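Local coordinates for protein TonB-dependent siderophore receptor (Pseudomonas aeruginosa 39016, PDB 5NEC) that probably takes up iron-loaded siderophores, and perhaps siderophore-drug conjugates, across the outer membrane as a TonB-dependent beta-barrel receptor, at residues G266-L271 against P409-P414; Y377-N382 against D413-S418. All blocks are in the same frame, centred on the assembly; numbering follows the deposited sequence.

Interaction 1 of 2, residues G266-L271 against P409-P414; sequences GNFYGL and PNPHDP
Two long loops of the TonB-dependent receptor barrel, probably extracellular as in this family, meet where P409 and P411 lie against N267-L271. One loop leads into strand 276-291, the other into strand 419-421. No hydrogen bond joins the two segments directly, so the contact rests on proline rings, aromatic rings and backbone CA-H...O contacts. P409 suits the centre of this packing because its ring offers three carbons to three neighbours. Its CG approaches F268 O at 3.5 Å and Y269 CE1 at 3.8 Å, while CD lies beside the amide of N267, the two side chains crossing at about a right angle. The polar ends here are satisfied by main-chain carbonyls just after strand 403-405: Y269 OH bonds to L406 O and N267 ND2 to E407 O. Farther on, P411 CB touches F268 CD2 at 3.7 Å. With CG anti to its backbone N (chi1 172°), the F268 ring also comes under G270, whose N sits 3.5 Å above the ring centre; a CB at G270 would run into F268 CZ, so a residue without a side chain suits the place. The backbones then exchange two CA-H...O contacts, P411 CA to G270 O and L271 CA to P411 O, each 3.4 Å. R330 of strand 327-354 fastens both loops, forming a salt bridge with D413 OD2 and a hydrogen bond with Y269 O. The type I turn from N410 to D413, whose own backbone bond is weak, is overlaid by an Asx turn, in which H412 N reaches N410 OD1 at 3.2 Å from above the plane of that carbonyl.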
ATOM      1  N   GLY A 266     -13.701  15.651 -16.031  1.00 41.28           N
ATOM      2  CA  GLY A 266     -12.877  16.547 -15.213  1.00 39.47           C
ATOM      3  C   GLY A 266     -13.536  17.163 -13.990  1.00 39.80           C
ATOM      4  O   GLY A 266     -12.843  17.784 -13.180  1.00 39.11           O
ATOM      5  N   ASN A 267     -14.851  16.998 -13.827  1.00 38.82           N
ATOM      6  CA  ASN A 267     -15.573  17.676 -12.749  1.00 38.47           C
ATOM      7  C   ASN A 267     -14.903  17.490 -11.375  1.00 38.23           C
ATOM      8  O   ASN A 267     -14.707  16.363 -10.900  1.00 37.95           O
ATOM      9  CB  ASN A 267     -17.010  17.168 -12.644  1.00 39.78           C
ATOM     10  CG  ASN A 267     -17.944  17.766 -13.686  1.00 40.67           C
ATOM     11  OD1 ASN A 267     -17.514  18.341 -14.670  1.00 42.50           O
ATOM     12  ND2 ASN A 267     -19.244  17.630 -13.451  1.00 39.57           N
ATOM     13  N   PHE A 268     -14.597  18.619 -10.751  1.00 37.89           N
ATOM     14  CA  PHE A 268     -14.053  18.712  -9.414  1.00 38.19           C
ATOM     15  C   PHE A 268     -15.001  19.592  -8.574  1.00 37.86           C
ATOM     16  O   PHE A 268     -15.274  20.747  -8.916  1.00 37.68           O
ATOM     17  CB  PHE A 268     -12.623  19.294  -9.534  1.00 38.61           C
ATOM     18  CG  PHE A 268     -11.974  19.638  -8.225  1.00 37.54           C
ATOM     19  CD1 PHE A 268     -11.892  18.701  -7.202  1.00 37.24           C
ATOM     20  CD2 PHE A 268     -11.432  20.897  -8.019  1.00 37.36           C
ATOM     21  CE1 PHE A 268     -11.305  19.017  -5.991  1.00 35.20           C
ATOM     22  CE2 PHE A 268     -10.836  21.218  -6.811  1.00 36.25           C
ATOM     23  CZ  PHE A 268     -10.768  20.274  -5.801  1.00 35.25           C
ATOM     24  N   TYR A 269     -15.511  19.042  -7.482  1.00 38.43           N
ATOM     25  CA  TYR A 269     -16.471  19.756  -6.628  1.00 40.23           C
ATOM     26  C   TYR A 269     -15.827  20.531  -5.465  1.00 40.31           C
ATOM     27  O   TYR A 269     -16.525  21.220  -4.722  1.00 37.91           O
ATOM     28  CB  TYR A 269     -17.553  18.778  -6.121  1.00 41.04           C
ATOM     29  CG  TYR A 269     -18.296  18.197  -7.298  1.00 41.47           C
ATOM     30  CD1 TYR A 269     -19.282  18.942  -7.969  1.00 40.93           C
ATOM     31  CD2 TYR A 269     -17.938  16.959  -7.825  1.00 41.14           C
ATOM     32  CE1 TYR A 269     -19.927  18.439  -9.087  1.00 39.51           C
ATOM     33  CE2 TYR A 269     -18.586  16.456  -8.946  1.00 42.11           C
ATOM     34  CZ  TYR A 269     -19.581  17.209  -9.561  1.00 40.02           C
ATOM     35  OH  TYR A 269     -20.211  16.717 -10.655  1.00 41.19           O
ATOM     36  N   GLY A 270     -14.505  20.441  -5.332  1.00 40.49           N
ATOM     37  CA  GLY A 270     -13.786  21.158  -4.287  1.00 39.34           C
ATOM     38  C   GLY A 270     -13.448  22.589  -4.670  1.00 40.05           C
ATOM     39  O   GLY A 270     -13.906  23.105  -5.694  1.00 40.31           O
ATOM     40  N   LEU A 271     -12.621  23.206  -3.832  1.00 39.80           N
ATOM     41  CA  LEU A 271     -12.353  24.627  -3.857  1.00 39.85           C
ATOM     42  C   LEU A 271     -10.857  24.881  -3.781  1.00 41.45           C
ATOM     43  O   LEU A 271     -10.225  24.610  -2.759  1.00 41.17           O
ATOM     44  CB  LEU A 271     -13.002  25.277  -2.658  1.00 40.14           C
ATOM     45  CG  LEU A 271     -14.521  25.346  -2.698  1.00 41.75           C
ATOM     46  CD1 LEU A 271     -15.079  25.625  -1.294  1.00 42.25           C
ATOM     47  CD2 LEU A 271     -14.977  26.382  -3.709  1.00 41.65           C
ATOM     48  N   PRO A 409     -19.419  22.608 -12.197  1.00 41.41           N
ATOM     49  CA  PRO A 409     -18.945  23.289 -10.981  1.00 40.27           C
ATOM     50  C   PRO A 409     -17.771  24.213 -11.277  1.00 39.87           C
ATOM     51  O   PRO A 409     -17.012  23.951 -12.212  1.00 38.19           O
ATOM     52  CB  PRO A 409     -18.488  22.134 -10.102  1.00 39.66           C
ATOM     53  CG  PRO A 409     -18.042  21.103 -11.092  1.00 40.70           C
ATOM     54  CD  PRO A 409     -19.019  21.194 -12.226  1.00 40.19           C
ATOM     55  N   ASN A 410     -17.649  25.283 -10.485  1.00 40.02           N
ATOM     56  CA  ASN A 410     -16.525  26.213 -10.568  1.00 40.34           C
ATOM     57  C   ASN A 410     -15.601  26.100  -9.333  1.00 39.63           C
ATOM     58  O   ASN A 410     -15.914  26.625  -8.259  1.00 38.65           O
ATOM     59  CB  ASN A 410     -17.020  27.648 -10.690  1.00 40.30           C
ATOM     60  CG  ASN A 410     -15.871  28.640 -10.833  1.00 40.43           C
ATOM     61  OD1 ASN A 410     -14.719  28.269 -11.121  1.00 40.69           O
ATOM     62  ND2 ASN A 410     -16.175  29.902 -10.628  1.00 40.61           N
ATOM     63  N   PRO A 411     -14.441  25.441  -9.490  1.00 39.72           N
ATOM     64  CA  PRO A 411     -13.554  25.282  -8.330  1.00 40.88           C
ATOM     65  C   PRO A 411     -12.914  26.572  -7.786  1.00 40.94           C
ATOM     66  O   PRO A 411     -12.409  26.568  -6.656  1.00 41.58           O
ATOM     67  CB  PRO A 411     -12.467  24.334  -8.825  1.00 41.99           C
ATOM     68  CG  PRO A 411     -12.919  23.804 -10.125  1.00 41.24           C
ATOM     69  CD  PRO A 411     -13.985  24.692 -10.668  1.00 40.72           C
ATOM     70  N   HIS A 412     -12.922  27.642  -8.577  1.00 40.75           N
ATOM     71  CA  HIS A 412     -12.340  28.920  -8.167  1.00 43.24           C
ATOM     72  C   HIS A 412     -13.291  29.840  -7.379  1.00 43.55           C
ATOM     73  O   HIS A 412     -12.876  30.907  -6.956  1.00 44.90           O
ATOM     74  CB  HIS A 412     -11.823  29.670  -9.385  1.00 45.37           C
ATOM     75  CG  HIS A 412     -10.851  28.887 -10.208  1.00 48.25           C
ATOM     76  ND1 HIS A 412      -9.555  28.636  -9.799  1.00 50.66           N
ATOM     77  CD2 HIS A 412     -10.982  28.301 -11.421  1.00 49.84           C
ATOM     78  CE1 HIS A 412      -8.931  27.927 -10.721  1.00 50.93           C
ATOM     79  NE2 HIS A 412      -9.776  27.702 -11.710  1.00 51.70           N
ATOM     80  N   ASP A 413     -14.544  29.427  -7.167  1.00 42.64           N
ATOM     81  CA  ASP A 413     -15.489  30.193  -6.369  1.00 41.21           C
ATOM     82  C   ASP A 413     -14.786  30.735  -5.130  1.00 43.29           C
ATOM     83  O   ASP A 413     -14.118  29.966  -4.415  1.00 41.38           O
ATOM     84  CB  ASP A 413     -16.650  29.310  -5.898  1.00 42.14           C
ATOM     85  CG  ASP A 413     -17.702  29.065  -6.978  1.00 42.83           C
ATOM     86  OD1 ASP A 413     -17.778  29.838  -7.958  1.00 44.68           O
ATOM     87  OD2 ASP A 413     -18.467  28.076  -6.838  1.00 42.14           O
ATOM     88  N   PRO A 414     -14.947  32.049  -4.845  1.00 44.98           N
ATOM     89  CA  PRO A 414     -14.315  32.699  -3.679  1.00 43.81           C
ATOM     90  C   PRO A 414     -15.089  32.439  -2.387  1.00 44.92           C
ATOM     91  O   PRO A 414     -15.617  33.373  -1.742  1.00 46.34           O
ATOM     92  CB  PRO A 414     -14.352  34.179  -4.061  1.00 43.40           C
ATOM     93  CG  PRO A 414     -15.608  34.311  -4.856  1.00 43.25           C
ATOM     94  CD  PRO A 414     -15.774  33.013  -5.600  1.00 43.40           C
TER

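Interaction 2 of 2, residues Y377-N382 against D413-S418; sequences YIVDTN and DPWNGS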
ATOM      1  N   TYR A 377     -10.714  21.010  12.283  1.00 41.28           N
ATOM      2  CA  TYR A 377     -11.143  22.378  12.055  1.00 41.46           C
ATOM      3  C   TYR A 377     -12.657  22.480  12.256  1.00 41.98           C
ATOM      4  O   TYR A 377     -13.352  21.494  12.159  1.00 42.12           O
ATOM      5  CB  TYR A 377     -10.823  22.823  10.624  1.00 41.29           C
ATOM      6  CG  TYR A 377      -9.362  22.932  10.290  1.00 40.37           C
ATOM      7  CD1 TYR A 377      -8.635  24.096  10.584  1.00 41.09           C
ATOM      8  CD2 TYR A 377      -8.695  21.887   9.659  1.00 41.34           C
ATOM      9  CE1 TYR A 377      -7.284  24.208  10.278  1.00 40.18           C
ATOM     10  CE2 TYR A 377      -7.344  21.985   9.347  1.00 42.41           C
ATOM     11  CZ  TYR A 377      -6.643  23.144   9.665  1.00 41.94           C
ATOM     12  OH  TYR A 377      -5.316  23.231   9.330  1.00 42.17           O
ATOM     13  N   ILE A 378     -13.138  23.679  12.566  1.00 42.84           N
ATOM     14  CA  ILE A 378     -14.539  24.020  12.605  1.00 41.53           C
ATOM     15  C   ILE A 378     -14.750  24.943  11.426  1.00 40.04           C
ATOM     16  O   ILE A 378     -14.081  25.960  11.327  1.00 39.08           O
ATOM     17  CB  ILE A 378     -14.891  24.789  13.905  1.00 45.06           C
ATOM     18  CG1 ILE A 378     -14.663  23.923  15.141  1.00 47.95           C
ATOM     19  CG2 ILE A 378     -16.324  25.323  13.883  1.00 44.76           C
ATOM     20  CD1 ILE A 378     -14.309  24.771  16.345  1.00 49.62           C
ATOM     21  N   VAL A 379     -15.672  24.591  10.537  1.00 40.89           N
ATOM     22  CA  VAL A 379     -15.815  25.281   9.252  1.00 42.44           C
ATOM     23  C   VAL A 379     -17.290  25.605   8.994  1.00 45.18           C
ATOM     24  O   VAL A 379     -18.142  24.748   9.135  1.00 46.22           O
ATOM     25  CB  VAL A 379     -15.310  24.425   8.082  1.00 41.52           C
ATOM     26  CG1 VAL A 379     -15.306  25.219   6.778  1.00 42.31           C
ATOM     27  CG2 VAL A 379     -13.921  23.856   8.367  1.00 43.41           C
ATOM     28  N   ASP A 380     -17.584  26.838   8.608  1.00 46.92           N
ATOM     29  CA  ASP A 380     -18.938  27.209   8.227  1.00 48.50           C
ATOM     30  C   ASP A 380     -19.215  26.814   6.771  1.00 45.42           C
ATOM     31  O   ASP A 380     -18.682  27.434   5.845  1.00 46.69           O
ATOM     32  CB  ASP A 380     -19.135  28.720   8.403  1.00 53.14           C
ATOM     33  CG  ASP A 380     -20.588  29.159   8.242  1.00 55.52           C
ATOM     34  OD1 ASP A 380     -21.506  28.297   8.118  1.00 55.94           O
ATOM     35  OD2 ASP A 380     -20.787  30.395   8.264  1.00 58.79           O
ATOM     36  N   THR A 381     -20.045  25.786   6.584  1.00 42.71           N
ATOM     37  CA  THR A 381     -20.554  25.414   5.266  1.00 42.53           C
ATOM     38  C   THR A 381     -22.094  25.594   5.087  1.00 42.68           C
ATOM     39  O   THR A 381     -22.706  24.957   4.227  1.00 43.36           O
ATOM     40  CB  THR A 381     -20.179  23.965   4.946  1.00 40.90           C
ATOM     41  OG1 THR A 381     -20.710  23.124   5.965  1.00 39.91           O
ATOM     42  CG2 THR A 381     -18.638  23.810   4.848  1.00 41.53           C
ATOM     43  N   ASN A 382     -22.698  26.477   5.872  1.00 41.91           N
ATOM     44  CA  ASN A 382     -24.141  26.671   5.874  1.00 43.13           C
ATOM     45  C   ASN A 382     -24.608  27.195   4.512  1.00 43.33           C
ATOM     46  O   ASN A 382     -24.145  28.244   4.065  1.00 42.19           O
ATOM     47  CB  ASN A 382     -24.504  27.675   6.966  1.00 44.18           C
ATOM     48  CG  ASN A 382     -26.001  27.810   7.194  1.00 45.15           C
ATOM     49  OD1 ASN A 382     -26.835  27.428   6.385  1.00 47.78           O
ATOM     50  ND2 ASN A 382     -26.344  28.353   8.340  1.00 48.14           N
ATOM     51  N   ASP A 413     -14.544  29.427  -7.167  1.00 42.64           N
ATOM     52  CA  ASP A 413     -15.489  30.193  -6.369  1.00 41.21           C
ATOM     53  C   ASP A 413     -14.786  30.735  -5.130  1.00 43.29           C
ATOM     54  O   ASP A 413     -14.118  29.966  -4.415  1.00 41.38           O
ATOM     55  CB  ASP A 413     -16.650  29.310  -5.898  1.00 42.14           C
ATOM     56  CG  ASP A 413     -17.702  29.065  -6.978  1.00 42.83           C
ATOM     57  OD1 ASP A 413     -17.778  29.838  -7.958  1.00 44.68           O
ATOM     58  OD2 ASP A 413     -18.467  28.076  -6.838  1.00 42.14           O
ATOM     59  N   PRO A 414     -14.947  32.049  -4.845  1.00 44.98           N
ATOM     60  CA  PRO A 414     -14.315  32.699  -3.679  1.00 43.81           C
ATOM     61  C   PRO A 414     -15.089  32.439  -2.387  1.00 44.92           C
ATOM     62  O   PRO A 414     -15.617  33.373  -1.742  1.00 46.34           O
ATOM     63  CB  PRO A 414     -14.352  34.179  -4.061  1.00 43.40           C
ATOM     64  CG  PRO A 414     -15.608  34.311  -4.856  1.00 43.25           C
ATOM     65  CD  PRO A 414     -15.774  33.013  -5.600  1.00 43.40           C
ATOM     66  N   TRP A 415     -15.170  31.162  -2.023  1.00 43.86           N
ATOM     67  CA  TRP A 415     -15.713  30.751  -0.725  1.00 44.06           C
ATOM     68  C   TRP A 415     -14.971  31.509   0.397  1.00 46.40           C
ATOM     69  O   TRP A 415     -13.786  31.772   0.289  1.00 45.16           O
ATOM     70  CB  TRP A 415     -15.558  29.228  -0.587  1.00 41.28           C
ATOM     71  CG  TRP A 415     -16.068  28.668   0.675  1.00 40.08           C
ATOM     72  CD1 TRP A 415     -17.297  28.146   0.904  1.00 39.36           C
ATOM     73  CD2 TRP A 415     -15.347  28.544   1.898  1.00 39.85           C
ATOM     74  NE1 TRP A 415     -17.402  27.729   2.205  1.00 40.45           N
ATOM     75  CE2 TRP A 415     -16.209  27.955   2.833  1.00 39.90           C
ATOM     76  CE3 TRP A 415     -14.053  28.887   2.294  1.00 40.17           C
ATOM     77  CZ2 TRP A 415     -15.820  27.697   4.141  1.00 41.99           C
ATOM     78  CZ3 TRP A 415     -13.669  28.639   3.583  1.00 41.07           C
ATOM     79  CH2 TRP A 415     -14.546  28.050   4.501  1.00 41.25           C
ATOM     80  N   ASN A 416     -15.656  31.879   1.465  1.00 50.87           N
ATOM     81  CA  ASN A 416     -14.990  32.626   2.534  1.00 52.29           C
ATOM     82  C   ASN A 416     -15.655  32.475   3.896  1.00 50.59           C
ATOM     83  O   ASN A 416     -15.814  33.451   4.613  1.00 52.69           O
ATOM     84  CB  ASN A 416     -14.892  34.109   2.148  1.00 55.51           C
ATOM     85  CG  ASN A 416     -13.934  34.892   3.041  1.00 58.71           C
ATOM     86  OD1 ASN A 416     -13.049  34.331   3.705  1.00 60.16           O
ATOM     87  ND2 ASN A 416     -14.110  36.206   3.062  1.00 61.87           N
ATOM     88  N   GLY A 417     -16.025  31.256   4.252  1.00 49.53           N
ATOM     89  CA  GLY A 417     -16.516  30.944   5.591  1.00 50.21           C
ATOM     90  C   GLY A 417     -15.371  30.893   6.600  1.00 51.70           C
ATOM     91  O   GLY A 417     -14.193  30.795   6.223  1.00 49.92           O
ATOM     92  N   SER A 418     -15.712  30.938   7.885  1.00 51.93           N
ATOM     93  CA  SER A 418     -14.692  30.843   8.928  1.00 54.82           C
ATOM     94  C   SER A 418     -14.100  29.431   8.983  1.00 55.06           C
ATOM     95  O   SER A 418     -14.818  28.448   8.818  1.00 55.65           O
ATOM     96  CB  SER A 418     -15.267  31.227  10.293  1.00 56.22           C
ATOM     97  OG  SER A 418     -16.432  30.477  10.562  1.00 57.95           O
TER
HETATM   98  O   HOH W   1     -18.496  31.862   8.219  1.00 52.93           O
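S418 O is approached by two neighbouring groups of the other segment, an N-H and a CA-H. D380 N gives it a hydrogen bond of 3.2 Å (159° at the hydrogen), lying in the carbonyl plane, and V379 CA adds a CA-H...O contact at 3.3 Å. The paired grip carries on from the antiparallel pairing of strand 357-379 with strand 419-421, where I378 and T420 share backbone bonds, at the point where the barrel strand gives way to loop. D380 suits this exit because its carboxylate serves both sides. With CG anti to the backbone N (chi1 -171°), the carboxylate carbon is placed where OD1 accepts from N382 N at 3.1 Å, closing an Asx turn and met from above the carboxylate plane, while OD2 accepts at 2.7 Å from a water that in turn accepts a hydrogen bond from S418 N at 3.0 Å. Thus the main chain of S418 is tied to D380 twice, once directly through O and once through water from N. W415 packs beside this polar edge. Its CZ2 comes 3.3 Å from D380 O, which sits at the ring edge near the plane, and the V379 side chain crosses the indole obliquely, its CG1 meeting CZ2 and CH2, both at 3.7 Å. G417 N lies over one face, toward the rim; a CB at G417 would run into D380 O, so a residue without a side chain suits the place. N402 OD1 accepts from W415 NE1, and R274 makes a cation-pi contact with the indole. The two donors at the D380 carboxylate would be expected to favour its charged form, and the exposed water link may exchange with solvent while the direct bond and the indole packing persist.

Both interactions draw on the loop between strands 403-405 and 419-421; their ranges overlap at D413 and P414, though D413 makes contact only in interaction 1. Interaction 1 fixes the loop's early part against another loop of the barrel; interaction 2 returns its end to strand 357-379, the strand from which the chain had left. Their centres lie about 14 Å apart, and L271 CD1 touches W415 CB at 3.7 Å, so packing continues from one to the other. The first is mostly buried, built from proline and aromatic carbons without a direct hydrogen bond. The second lies at the surface, where a direct backbone hydrogen bond and a water bridge accompany a smaller apolar patch.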